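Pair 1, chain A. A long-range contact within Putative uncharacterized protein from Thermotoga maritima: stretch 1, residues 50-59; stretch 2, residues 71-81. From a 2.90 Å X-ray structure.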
# COMPACT_ATOMS: atom_id res chain seq x y z
N ALA A 50 13.19 -12.28 -5.96
CA ALA A 50 12.18 -12.32 -4.92
C ALA A 50 10.89 -12.83 -5.53
O ALA A 50 10.64 -12.62 -6.73
CB ALA A 50 11.99 -10.95 -4.31
N GLU A 51 10.08 -13.51 -4.73
CA GLU A 51 8.81 -14.02 -5.23
C GLU A 51 7.98 -12.93 -5.90
O GLU A 51 7.42 -13.13 -6.97
CB GLU A 51 8.00 -14.71 -4.13
CG GLU A 51 6.58 -15.03 -4.53
CD GLU A 51 5.99 -16.21 -3.78
OE1 GLU A 51 4.76 -16.44 -3.90
OE2 GLU A 51 6.75 -16.91 -3.08
N VAL A 52 7.89 -11.76 -5.28
CA VAL A 52 7.08 -10.68 -5.82
C VAL A 52 7.50 -10.32 -7.24
O VAL A 52 6.66 -10.04 -8.11
CB VAL A 52 7.16 -9.42 -4.93
CG1 VAL A 52 7.14 -8.13 -5.78
CG2 VAL A 52 6.05 -9.45 -3.87
N TYR A 53 8.80 -10.34 -7.48
CA TYR A 53 9.32 -10.01 -8.78
C TYR A 53 9.23 -11.19 -9.78
O TYR A 53 9.03 -10.98 -10.98
CB TYR A 53 10.74 -9.51 -8.62
CG TYR A 53 10.85 -8.17 -7.94
CD1 TYR A 53 10.12 -7.08 -8.40
CD2 TYR A 53 11.71 -7.98 -6.85
CE1 TYR A 53 10.24 -5.83 -7.78
CE2 TYR A 53 11.82 -6.73 -6.23
CZ TYR A 53 11.08 -5.67 -6.69
OH TYR A 53 11.20 -4.44 -6.10
N ILE A 54 9.34 -12.41 -9.28
CA ILE A 54 9.17 -13.57 -10.15
C ILE A 54 7.76 -13.60 -10.72
O ILE A 54 7.55 -13.99 -11.86
CB ILE A 54 9.36 -14.89 -9.41
CG1 ILE A 54 10.84 -15.13 -9.12
CG2 ILE A 54 8.83 -16.01 -10.25
CD1 ILE A 54 11.09 -16.18 -8.06
N LYS A 55 6.80 -13.21 -9.90
CA LYS A 55 5.42 -13.28 -10.33
C LYS A 55 5.14 -12.15 -11.30
O LYS A 55 4.13 -12.17 -12.00
CB LYS A 55 4.47 -13.25 -9.12
CG LYS A 55 4.44 -14.55 -8.34
CD LYS A 55 4.11 -14.32 -6.87
CE LYS A 55 2.68 -13.86 -6.65
NZ LYS A 55 1.67 -14.91 -6.94
N SER A 56 6.04 -11.17 -11.36
CA SER A 56 5.84 -10.04 -12.27
C SER A 56 6.48 -10.30 -13.64
O SER A 56 5.95 -9.84 -14.65
CB SER A 56 6.26 -8.70 -11.63
OG SER A 56 7.59 -8.31 -11.96
N TYR A 57 7.59 -11.04 -13.67
CA TYR A 57 8.16 -11.49 -14.94
C TYR A 57 7.14 -12.38 -15.64
O TYR A 57 6.89 -12.23 -16.83
CB TYR A 57 9.44 -12.32 -14.75
CG TYR A 57 10.56 -11.62 -14.04
CD1 TYR A 57 11.38 -12.32 -13.19
CD2 TYR A 57 10.78 -10.27 -14.23
CE1 TYR A 57 12.40 -11.69 -12.52
CE2 TYR A 57 11.81 -9.63 -13.57
CZ TYR A 57 12.61 -10.35 -12.72
OH TYR A 57 13.62 -9.73 -12.06
N ILE A 58 6.59 -13.32 -14.89
CA ILE A 58 5.57 -14.21 -15.41
C ILE A 58 4.39 -13.45 -16.00
O ILE A 58 3.93 -13.77 -17.11
CB ILE A 58 5.08 -15.18 -14.32
CG1 ILE A 58 6.26 -16.01 -13.82
CG2 ILE A 58 3.96 -16.06 -14.84
CD1 ILE A 58 5.92 -17.00 -12.78
N LYS A 59 3.91 -12.45 -15.27
CA LYS A 59 2.81 -11.64 -15.77
C LYS A 59 3.27 -11.06 -17.11
O LYS A 59 2.67 -11.33 -18.15
CB LYS A 59 2.46 -10.53 -14.76
CG LYS A 59 1.19 -9.71 -15.10
CD LYS A 59 1.05 -8.46 -14.20
CE LYS A 59 -0.01 -7.47 -14.72
NZ LYS A 59 0.19 -6.07 -14.22
N GLU A 71 -3.88 -17.88 -16.06
CA GLU A 71 -3.59 -19.30 -16.20
C GLU A 71 -2.11 -19.59 -16.01
O GLU A 71 -1.72 -20.72 -15.71
CB GLU A 71 -4.08 -19.83 -17.55
CG GLU A 71 -5.59 -19.80 -17.71
CD GLU A 71 -6.04 -20.04 -19.14
OE1 GLU A 71 -7.21 -19.73 -19.46
OE2 GLU A 71 -5.22 -20.53 -19.95
N MET A 72 -1.28 -18.57 -16.18
CA MET A 72 0.15 -18.73 -15.99
C MET A 72 0.57 -18.56 -14.53
O MET A 72 1.38 -19.34 -14.03
CB MET A 72 0.94 -17.77 -16.88
CG MET A 72 0.87 -18.06 -18.37
SD MET A 72 1.29 -19.76 -18.82
CE MET A 72 -0.31 -20.56 -18.70
N LEU A 73 0.03 -17.55 -13.85
CA LEU A 73 0.31 -17.36 -12.43
C LEU A 73 -0.23 -18.53 -11.63
O LEU A 73 0.44 -19.04 -10.72
CB LEU A 73 -0.27 -16.05 -11.91
CG LEU A 73 0.55 -14.80 -12.25
CD1 LEU A 73 -0.16 -13.52 -11.83
CD2 LEU A 73 1.95 -14.87 -11.62
N LYS A 74 -1.44 -18.96 -11.98
CA LYS A 74 -2.06 -20.14 -11.39
C LYS A 74 -1.08 -21.32 -11.41
O LYS A 74 -0.84 -21.95 -10.39
CB LYS A 74 -3.35 -20.49 -12.13
CG LYS A 74 -4.37 -21.28 -11.30
CD LYS A 74 -4.67 -22.63 -11.93
CE LYS A 74 -5.57 -23.48 -11.03
NZ LYS A 74 -5.94 -24.81 -11.63
N LEU A 75 -0.50 -21.60 -12.57
CA LEU A 75 0.52 -22.63 -12.65
C LEU A 75 1.66 -22.34 -11.69
O LEU A 75 2.07 -23.21 -10.93
CB LEU A 75 1.08 -22.73 -14.07
CG LEU A 75 0.40 -23.67 -15.05
CD1 LEU A 75 1.16 -23.62 -16.36
CD2 LEU A 75 0.41 -25.07 -14.47
N TYR A 76 2.19 -21.11 -11.74
CA TYR A 76 3.32 -20.81 -10.88
C TYR A 76 2.96 -21.19 -9.45
O TYR A 76 3.78 -21.76 -8.74
CB TYR A 76 3.79 -19.35 -10.96
CG TYR A 76 4.81 -19.02 -9.88
CD1 TYR A 76 6.05 -19.64 -9.87
CD2 TYR A 76 4.53 -18.12 -8.86
CE1 TYR A 76 6.99 -19.38 -8.88
CE2 TYR A 76 5.47 -17.85 -7.86
CZ TYR A 76 6.70 -18.48 -7.88
OH TYR A 76 7.65 -18.24 -6.91
N GLU A 77 1.72 -20.92 -9.06
CA GLU A 77 1.30 -21.12 -7.67
C GLU A 77 1.04 -22.59 -7.30
O GLU A 77 1.34 -23.02 -6.19
CB GLU A 77 0.10 -20.23 -7.30
CG GLU A 77 0.20 -19.60 -5.90
CD GLU A 77 1.23 -18.47 -5.82
OE1 GLU A 77 0.94 -17.36 -6.33
OE2 GLU A 77 2.32 -18.68 -5.24
N GLU A 78 0.49 -23.35 -8.24
CA GLU A 78 0.42 -24.80 -8.07
C GLU A 78 1.85 -25.28 -7.86
O GLU A 78 2.12 -26.15 -7.03
CB GLU A 78 -0.15 -25.48 -9.32
CG GLU A 78 -1.54 -25.02 -9.78
CD GLU A 78 -2.02 -25.78 -11.03
OE1 GLU A 78 -2.81 -25.22 -11.82
OE2 GLU A 78 -1.59 -26.94 -11.23
N GLY A 79 2.78 -24.70 -8.62
CA GLY A 79 4.16 -25.14 -8.59
C GLY A 79 4.76 -24.98 -7.21
O GLY A 79 5.58 -25.79 -6.77
N LYS A 80 4.35 -23.92 -6.52
CA LYS A 80 4.90 -23.60 -5.21
C LYS A 80 4.39 -24.63 -4.21
O LYS A 80 5.17 -25.19 -3.44
CB LYS A 80 4.51 -22.18 -4.80
CG LYS A 80 5.29 -21.63 -3.60
CD LYS A 80 4.76 -20.28 -3.15
CE LYS A 80 5.16 -19.99 -1.70
NZ LYS A 80 4.52 -18.76 -1.16
N GLU A 81 3.09 -24.88 -4.24
CA GLU A 81 2.46 -25.86 -3.37
C GLU A 81 2.95 -27.26 -3.72
O GLU A 81 2.85 -28.19 -2.92
CB GLU A 81 0.93 -25.78 -3.47
CG GLU A 81 0.22 -25.44 -2.15
CD GLU A 81 -1.23 -25.00 -2.36
OE1 GLU A 81 -2.08 -25.28 -1.48
OE2 GLU A 81 -1.51 -24.36 -3.40

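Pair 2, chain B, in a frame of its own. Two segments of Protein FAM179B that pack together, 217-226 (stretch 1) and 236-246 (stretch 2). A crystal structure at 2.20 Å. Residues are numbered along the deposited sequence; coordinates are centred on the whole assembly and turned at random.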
# COMPACT_ATOMS: atom_id res chain seq x y z
N LYS B 217 26.26 -8.09 4.69
CA LYS B 217 25.83 -7.64 3.36
C LYS B 217 25.23 -6.23 3.30
O LYS B 217 24.25 -6.02 2.60
CB LYS B 217 24.80 -8.62 2.77
CG LYS B 217 25.34 -9.98 2.40
CD LYS B 217 24.25 -10.87 1.87
CE LYS B 217 24.85 -12.17 1.41
NZ LYS B 217 23.80 -13.09 0.91
N THR B 218 25.84 -5.27 4.00
CA THR B 218 25.40 -3.86 3.97
C THR B 218 26.02 -3.12 2.77
O THR B 218 25.61 -1.99 2.36
CB THR B 218 25.78 -3.15 5.29
OG1 THR B 218 25.19 -3.85 6.39
CG2 THR B 218 25.33 -1.70 5.31
N ASN B 219 26.94 -3.85 2.17
CA ASN B 219 27.74 -3.35 1.10
C ASN B 219 26.84 -2.92 -0.05
O ASN B 219 27.08 -1.96 -0.68
CB ASN B 219 28.69 -4.46 0.66
CG ASN B 219 29.78 -4.73 1.68
OD1 ASN B 219 30.11 -3.89 2.50
ND2 ASN B 219 30.34 -5.92 1.65
N VAL B 220 25.80 -3.67 -0.28
CA VAL B 220 24.85 -3.47 -1.35
C VAL B 220 24.00 -2.23 -1.07
O VAL B 220 23.58 -1.55 -2.00
CB VAL B 220 23.95 -4.72 -1.56
CG1 VAL B 220 23.17 -5.02 -0.32
CG2 VAL B 220 23.01 -4.50 -2.71
N LEU B 221 23.79 -1.94 0.22
CA LEU B 221 23.05 -0.75 0.62
C LEU B 221 23.86 0.49 0.32
O LEU B 221 23.32 1.53 -0.10
CB LEU B 221 22.71 -0.77 2.12
CG LEU B 221 21.57 -1.68 2.55
CD1 LEU B 221 21.34 -1.54 4.04
CD2 LEU B 221 20.32 -1.34 1.78
N PHE B 222 25.17 0.39 0.54
CA PHE B 222 26.02 1.53 0.19
C PHE B 222 26.15 1.72 -1.34
O PHE B 222 26.27 2.86 -1.83
CB PHE B 222 27.38 1.38 0.85
CG PHE B 222 27.31 1.32 2.35
CD1 PHE B 222 26.34 2.03 3.04
CD2 PHE B 222 28.19 0.53 3.08
CE1 PHE B 222 26.26 1.98 4.42
CE2 PHE B 222 28.11 0.47 4.47
CZ PHE B 222 27.15 1.20 5.14
N LYS B 223 26.10 0.65 -2.10
CA LYS B 223 26.03 0.78 -3.53
C LYS B 223 24.72 1.44 -3.95
O LYS B 223 24.71 2.26 -4.81
CB LYS B 223 26.17 -0.57 -4.20
CG LYS B 223 27.47 -1.27 -3.83
CD LYS B 223 27.90 -2.31 -4.84
CE LYS B 223 28.04 -3.67 -4.22
NZ LYS B 223 27.31 -4.67 -5.04
N ALA B 224 23.62 1.03 -3.33
CA ALA B 224 22.33 1.67 -3.57
C ALA B 224 22.41 3.18 -3.31
O ALA B 224 21.92 3.97 -4.12
CB ALA B 224 21.25 1.04 -2.71
N VAL B 225 23.01 3.57 -2.19
CA VAL B 225 23.19 4.99 -1.89
C VAL B 225 24.06 5.64 -2.98
O VAL B 225 23.86 6.80 -3.35
CB VAL B 225 23.82 5.22 -0.50
CG1 VAL B 225 24.14 6.71 -0.27
CG2 VAL B 225 22.93 4.66 0.63
N ASP B 226 25.03 4.89 -3.50
CA ASP B 226 25.89 5.46 -4.53
C ASP B 226 25.10 5.80 -5.79
O ASP B 226 25.41 6.78 -6.44
CB ASP B 226 27.03 4.51 -4.89
CG ASP B 226 28.18 4.60 -3.92
OD1 ASP B 226 28.31 5.65 -3.26
OD2 ASP B 226 28.95 3.62 -3.82
N GLY B 236 26.53 13.14 2.63
CA GLY B 236 25.24 13.72 3.00
C GLY B 236 24.22 12.62 3.24
O GLY B 236 23.81 12.37 4.38
N VAL B 237 23.81 11.96 2.16
CA VAL B 237 22.91 10.82 2.26
C VAL B 237 23.66 9.66 2.84
O VAL B 237 23.14 8.89 3.62
CB VAL B 237 22.33 10.44 0.88
CG1 VAL B 237 21.69 9.07 0.91
CG2 VAL B 237 21.32 11.48 0.47
N MET B 238 24.92 9.53 2.44
CA MET B 238 25.80 8.52 2.99
C MET B 238 25.91 8.69 4.51
O MET B 238 25.78 7.72 5.28
CB MET B 238 27.18 8.63 2.34
CG MET B 238 28.04 7.41 2.51
SD MET B 238 27.12 5.89 2.22
CE MET B 238 28.45 4.70 2.37
N ASN B 239 26.13 9.93 4.94
CA ASN B 239 26.28 10.23 6.36
C ASN B 239 25.02 9.92 7.17
O ASN B 239 25.09 9.30 8.22
CB ASN B 239 26.68 11.71 6.58
CG ASN B 239 28.14 11.97 6.26
OD1 ASN B 239 28.53 13.10 5.93
ND2 ASN B 239 28.97 10.92 6.34
N ALA B 240 23.87 10.36 6.68
CA ALA B 240 22.59 10.06 7.30
C ALA B 240 22.30 8.55 7.33
O ALA B 240 21.84 8.03 8.33
CB ALA B 240 21.47 10.81 6.59
N VAL B 241 22.58 7.85 6.24
CA VAL B 241 22.35 6.40 6.21
C VAL B 241 23.21 5.71 7.26
O VAL B 241 22.73 4.87 8.00
CB VAL B 241 22.64 5.78 4.82
CG1 VAL B 241 22.82 4.28 4.93
CG2 VAL B 241 21.50 6.10 3.84
N GLN B 242 24.47 6.06 7.33
CA GLN B 242 25.37 5.47 8.29
C GLN B 242 24.97 5.81 9.72
O GLN B 242 24.98 4.97 10.56
CB GLN B 242 26.81 5.84 8.01
CG GLN B 242 27.33 5.21 6.73
CD GLN B 242 28.78 5.44 6.49
OE1 GLN B 242 29.22 6.56 6.28
NE2 GLN B 242 29.53 4.39 6.53
N ALA B 243 24.57 7.05 9.94
CA ALA B 243 24.10 7.47 11.25
C ALA B 243 22.90 6.63 11.66
O ALA B 243 22.88 6.09 12.74
CB ALA B 243 23.76 8.93 11.25
N ARG B 244 21.93 6.50 10.76
CA ARG B 244 20.75 5.67 11.04
C ARG B 244 21.10 4.20 11.31
O ARG B 244 20.58 3.61 12.25
CB ARG B 244 19.75 5.74 9.88
CG ARG B 244 18.48 4.91 10.12
CD ARG B 244 17.78 5.35 11.43
NE ARG B 244 16.61 4.53 11.77
CZ ARG B 244 16.67 3.44 12.51
NH1 ARG B 244 17.84 3.02 12.98
NH2 ARG B 244 15.56 2.75 12.78
N LEU B 245 21.97 3.63 10.49
CA LEU B 245 22.35 2.21 10.63
C LEU B 245 23.11 1.96 11.91
O LEU B 245 23.03 0.88 12.47
CB LEU B 245 23.20 1.75 9.44
CG LEU B 245 22.53 1.07 8.25
CD1 LEU B 245 21.16 1.66 7.96
CD2 LEU B 245 23.44 1.21 7.06
N ALA B 246 23.88 2.95 12.36
CA ALA B 246 24.61 2.82 13.62
C ALA B 246 23.64 2.69 14.80
O ALA B 246 23.95 2.02 15.79
CB ALA B 246 25.55 4.00 13.81

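Pair 1 and pair 2 each bring together two helices that run roughly antiparallel. The angle between their N-to-C directions is 143° in pair 1 and 151° in pair 2, and the axes approach to 9.6 and 10.4 Å. Superposition over 14 central residues gives an RMSD of 0.5 Å. In both, the helices converge toward the end of stretch 1: A:Ile58 CA lies 6.8 Å from A:Leu73 CA, and B:Val225 CA lies 6.6 Å from B:Met238 CA, whereas the other end is splayed.

At the narrow end the chemistry is similar. A:Ile58 matches B:Val225, and both point toward the partner helix. A:Ile58 CG2 packs 4.0 Å from A:Met72 CB and 4.0 Å from A:Leu73 CD2. In pair 2 the smaller B:Val225 reaches equivalent positions, with CG1 3.6 Å from B:Val237 CG1 and 4.0 Å from B:Met238 SD.

The middle of the interface is filled from opposite sides. In pair 1 the large residue is A:Tyr76 on stretch 2, a knob among A:Glu51, A:Ile54, A:Lys55 and A:Ile58. A:Ile54 CG2 covers one face of its ring, 4.0 Å from A:Tyr76 CZ, and A:Ile58 CD1 lies 3.7 Å from A:Tyr76 CB. The matching B:Val241 is far smaller, and its CG2 meets B:Val225 CG2 at 3.8 Å. Bulk comes instead from B:Phe222 on stretch 1, which sits among B:Met238, B:Val241, B:Gln242 and B:Leu245. B:Val241 CG1 approaches the edge of that ring, 4.2 Å from B:Phe222 CE1, while B:Met238 CE comes within 3.5 Å of B:Phe222 CD1. B:Leu221, the match of A:Ile54, also points inward but makes no contact within 4.5 Å.

The counterpart of B:Phe222 is A:Lys55, whose side-chain centre falls only 0.5 Å away after superposition. Its aliphatic part does apolar work, with CG 3.5 Å from A:Tyr76 CE2, and its amine continues to a salt bridge, A:Lys55 NZ to A:Glu77 OE1 at 2.6 Å. B:Gln242, in the place of A:Glu77, instead lays its CG 4.1 Å from B:Phe222 CE1.

At the wide end, A:Glu51 and A:Lys80 span the gap with long side chains in a salt bridge whose hydrogen bond is weak, A:Lys80 NZ to A:Glu51 OE2 at 3.5 Å; the lysine is poorly ordered. The matched B:Thr218 and B:Leu245 make an apolar contact, CG2 of B:Thr218 to CD2 of B:Leu245 at 3.9 Å. Pair 1 thus combines packing with charge pairing, while pair 2 has no hydrogen bonds between its stretches.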